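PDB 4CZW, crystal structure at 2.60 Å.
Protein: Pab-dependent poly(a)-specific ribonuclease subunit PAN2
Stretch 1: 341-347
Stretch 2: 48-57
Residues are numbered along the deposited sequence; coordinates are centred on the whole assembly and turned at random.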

# COMPACT_ATOMS: atom_id res chain seq x y z
N HIS A 341 18.33 -5.37 6.39
CA HIS A 341 16.94 -4.94 6.27
C HIS A 341 16.84 -3.90 5.16
O HIS A 341 17.86 -3.40 4.68
CB HIS A 341 16.39 -4.38 7.59
CG HIS A 341 16.61 -2.91 7.77
ND1 HIS A 341 17.85 -2.37 8.04
CD2 HIS A 341 15.75 -1.87 7.72
CE1 HIS A 341 17.74 -1.06 8.14
NE2 HIS A 341 16.47 -0.73 7.95
N LEU A 342 15.62 -3.56 4.75
CA LEU A 342 15.44 -2.70 3.59
C LEU A 342 14.94 -1.30 3.93
O LEU A 342 14.12 -1.12 4.84
CB LEU A 342 14.48 -3.36 2.60
CG LEU A 342 14.79 -4.82 2.29
CD1 LEU A 342 13.71 -5.43 1.41
CD2 LEU A 342 16.16 -4.96 1.63
N VAL A 343 15.43 -0.31 3.20
CA VAL A 343 14.93 1.05 3.28
C VAL A 343 14.56 1.53 1.88
O VAL A 343 14.82 0.83 0.90
CB VAL A 343 15.96 2.01 3.90
CG1 VAL A 343 16.36 1.54 5.29
CG2 VAL A 343 17.17 2.15 3.00
N ALA A 344 13.95 2.70 1.79
CA ALA A 344 13.55 3.24 0.50
C ALA A 344 13.98 4.70 0.34
O ALA A 344 13.64 5.55 1.17
CB ALA A 344 12.05 3.12 0.32
N THR A 345 14.74 4.97 -0.71
CA THR A 345 15.12 6.33 -1.05
C THR A 345 14.31 6.78 -2.26
O THR A 345 14.55 6.33 -3.38
CB THR A 345 16.63 6.45 -1.35
OG1 THR A 345 16.98 5.54 -2.40
CG2 THR A 345 17.44 6.12 -0.11
N VAL A 346 13.36 7.68 -2.03
CA VAL A 346 12.39 8.05 -3.06
C VAL A 346 12.33 9.56 -3.29
O VAL A 346 12.36 10.34 -2.34
CB VAL A 346 10.97 7.55 -2.68
CG1 VAL A 346 9.96 7.93 -3.75
CG2 VAL A 346 10.98 6.04 -2.47
N ASN A 347 12.26 9.95 -4.56
CA ASN A 347 11.99 11.34 -4.92
C ASN A 347 10.48 11.58 -4.93
O ASN A 347 9.80 11.24 -5.90
CB ASN A 347 12.60 11.68 -6.28
CG ASN A 347 12.66 13.17 -6.55
OD1 ASN A 347 11.78 13.93 -6.13
ND2 ASN A 347 13.69 13.60 -7.25
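Stretch 2 (48-57) SYANSLLQVM

A serine, Ser-52, rather than a large apolar side chain, sits at the centre of this helix-on-strand contact, and its hydroxyl is pressed against strand backbone. Ser-52 OG lies 3.1 Å from Leu-342 O, 3.2 Å from Val-343 C and 3.4 Å from Leu-342 CB, so the small side chain fits directly over the link between Leu-342 and Val-343. Val-343 N and Val-343 O are also near the hydroxyl, but both are at poor angles for a hydrogen bond. Ser-52 accordingly loses more surface to the other stretch, 67 Å², than any other residue here.

The helix runs almost parallel to the strand: the N-to-C directions of strand 341-347 and helix 51-57 differ by 14°, and their axes approach to 7.0 Å. Two small residues, Ala-344 and Ser-52, face each other where the backbones come closest, with their CA atoms 4.7 Å apart, whereas farther along the CA atoms of Val-346 and Val-56 stand 6.2 Å apart. In stretch 2, Asn-51 N donates to Ser-48 O at 3.2 Å; the helix then carries the usual i to i-4 bonds, among them Gln-55 N to Asn-51 O at 3.0 Å and Val-56 N to Ser-52 O at 3.2 Å. The helix continues beyond Met-57, which is present as selenomethionine and does not touch the strand.

Stretch 1 is extended throughout, and its side chains alternate. Leu-342, Ala-344 and Val-346 direct their CA-to-CB bonds toward stretch 2, while those of Val-343 and Thr-345 point away. Because the two elements run the same way, successive inward residues of the strand meet successively later residues of stretch 2. Leu-342, with chi1 m and chi2 t, reaches back to Tyr-49: its CD1 lies 3.7 Å from Tyr-49 O and 4.2 Å from Tyr-49 CB. The tyrosine thus offers backbone and the base of its side chain to the leucine, while the end of that side chain leads away and its OH is hydrogen-bonded elsewhere in the structure.

Ala-344 sits over the next turn. Its CB is 3.5 Å from Ser-52 O and 3.9 Å from Ser-52 CB, and the same methyl lies 4.0 Å from Val-56 CG2 and 4.2 Å from Gln-55 CB. One methyl group therefore touches residues a full helical turn apart. At the far end the packing is purely apolar: Val-346 CG2 meets Val-56 CG2 at 3.7 Å, both valines having chi1 t. The CA-to-CB bond of Val-56 points sideways, yet its CG2 still bridges Ala-344 and Val-346.

Leu-53 turns its CA-to-CB bond away from the strand, and Leu-54 is out of reach. The contact is compact, burying 316 Å² over both sides; the touching residues are at least 288 positions apart in the sequence, with no clear hydrogen bond between the two stretches.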

# COMPACT_ATOMS: atom_id res chain seq x y z
N SER A 48 7.16 -7.50 6.79
CA SER A 48 7.26 -6.04 6.79
C SER A 48 8.42 -5.56 5.92
O SER A 48 8.68 -4.36 5.83
CB SER A 48 7.43 -5.51 8.22
OG SER A 48 8.59 -6.06 8.83
N TYR A 49 9.10 -6.50 5.27
CA TYR A 49 10.15 -6.17 4.32
C TYR A 49 9.55 -5.42 3.13
O TYR A 49 10.26 -4.73 2.40
CB TYR A 49 10.87 -7.44 3.84
CG TYR A 49 10.03 -8.32 2.94
CD1 TYR A 49 9.23 -9.32 3.46
CD2 TYR A 49 10.05 -8.16 1.55
CE1 TYR A 49 8.46 -10.13 2.64
CE2 TYR A 49 9.29 -8.96 0.73
CZ TYR A 49 8.50 -9.94 1.27
OH TYR A 49 7.74 -10.74 0.45
N ALA A 50 8.25 -5.59 2.95
CA ALA A 50 7.52 -5.01 1.83
C ALA A 50 7.42 -3.48 1.90
O ALA A 50 7.12 -2.83 0.91
CB ALA A 50 6.13 -5.60 1.76
N ASN A 51 7.68 -2.93 3.09
CA ASN A 51 7.53 -1.50 3.33
C ASN A 51 8.25 -0.62 2.32
O ASN A 51 7.67 0.32 1.78
CB ASN A 51 8.02 -1.15 4.74
CG ASN A 51 7.08 -1.65 5.82
OD1 ASN A 51 5.90 -1.91 5.57
ND2 ASN A 51 7.59 -1.77 7.04
N SER A 52 9.52 -0.93 2.07
CA SER A 52 10.33 -0.15 1.13
C SER A 52 9.74 -0.19 -0.27
O SER A 52 9.71 0.82 -0.98
CB SER A 52 11.77 -0.66 1.11
OG SER A 52 12.33 -0.67 2.40
N LEU A 53 9.26 -1.37 -0.67
CA LEU A 53 8.66 -1.54 -1.99
C LEU A 53 7.34 -0.79 -2.10
O LEU A 53 7.06 -0.16 -3.12
CB LEU A 53 8.44 -3.03 -2.29
CG LEU A 53 7.73 -3.34 -3.60
CD1 LEU A 53 8.51 -2.79 -4.79
CD2 LEU A 53 7.52 -4.84 -3.75
N LEU A 54 6.54 -0.85 -1.04
CA LEU A 54 5.25 -0.17 -1.00
C LEU A 54 5.42 1.34 -1.12
O LEU A 54 4.62 2.01 -1.77
CB LEU A 54 4.50 -0.52 0.28
CG LEU A 54 4.04 -1.97 0.44
CD1 LEU A 54 3.40 -2.19 1.80
CD2 LEU A 54 3.08 -2.35 -0.68
N GLN A 55 6.47 1.87 -0.49
CA GLN A 55 6.76 3.30 -0.55
C GLN A 55 7.12 3.72 -1.96
O GLN A 55 6.58 4.69 -2.49
CB GLN A 55 7.90 3.66 0.41
CG GLN A 55 7.57 3.49 1.89
CD GLN A 55 6.72 4.62 2.44
OE1 GLN A 55 6.25 5.48 1.70
NE2 GLN A 55 6.52 4.62 3.75
N VAL A 56 8.05 2.98 -2.57
CA VAL A 56 8.52 3.28 -3.92
C VAL A 56 7.38 3.23 -4.93
O VAL A 56 7.28 4.09 -5.81
CB VAL A 56 9.63 2.30 -4.35
CG1 VAL A 56 10.01 2.52 -5.79
CG2 VAL A 56 10.85 2.46 -3.45
N MSE A 57 6.51 2.23 -4.80
CA MSE A 57 5.36 2.09 -5.68
C MSE A 57 4.35 3.21 -5.48
O MSE A 57 3.72 3.67 -6.43
CB MSE A 57 4.68 0.73 -5.47
CG MSE A 57 5.52 -0.46 -5.90
SE MSE A 57 4.57 -2.14 -5.64
CE MSE A 57 3.06 -1.83 -6.82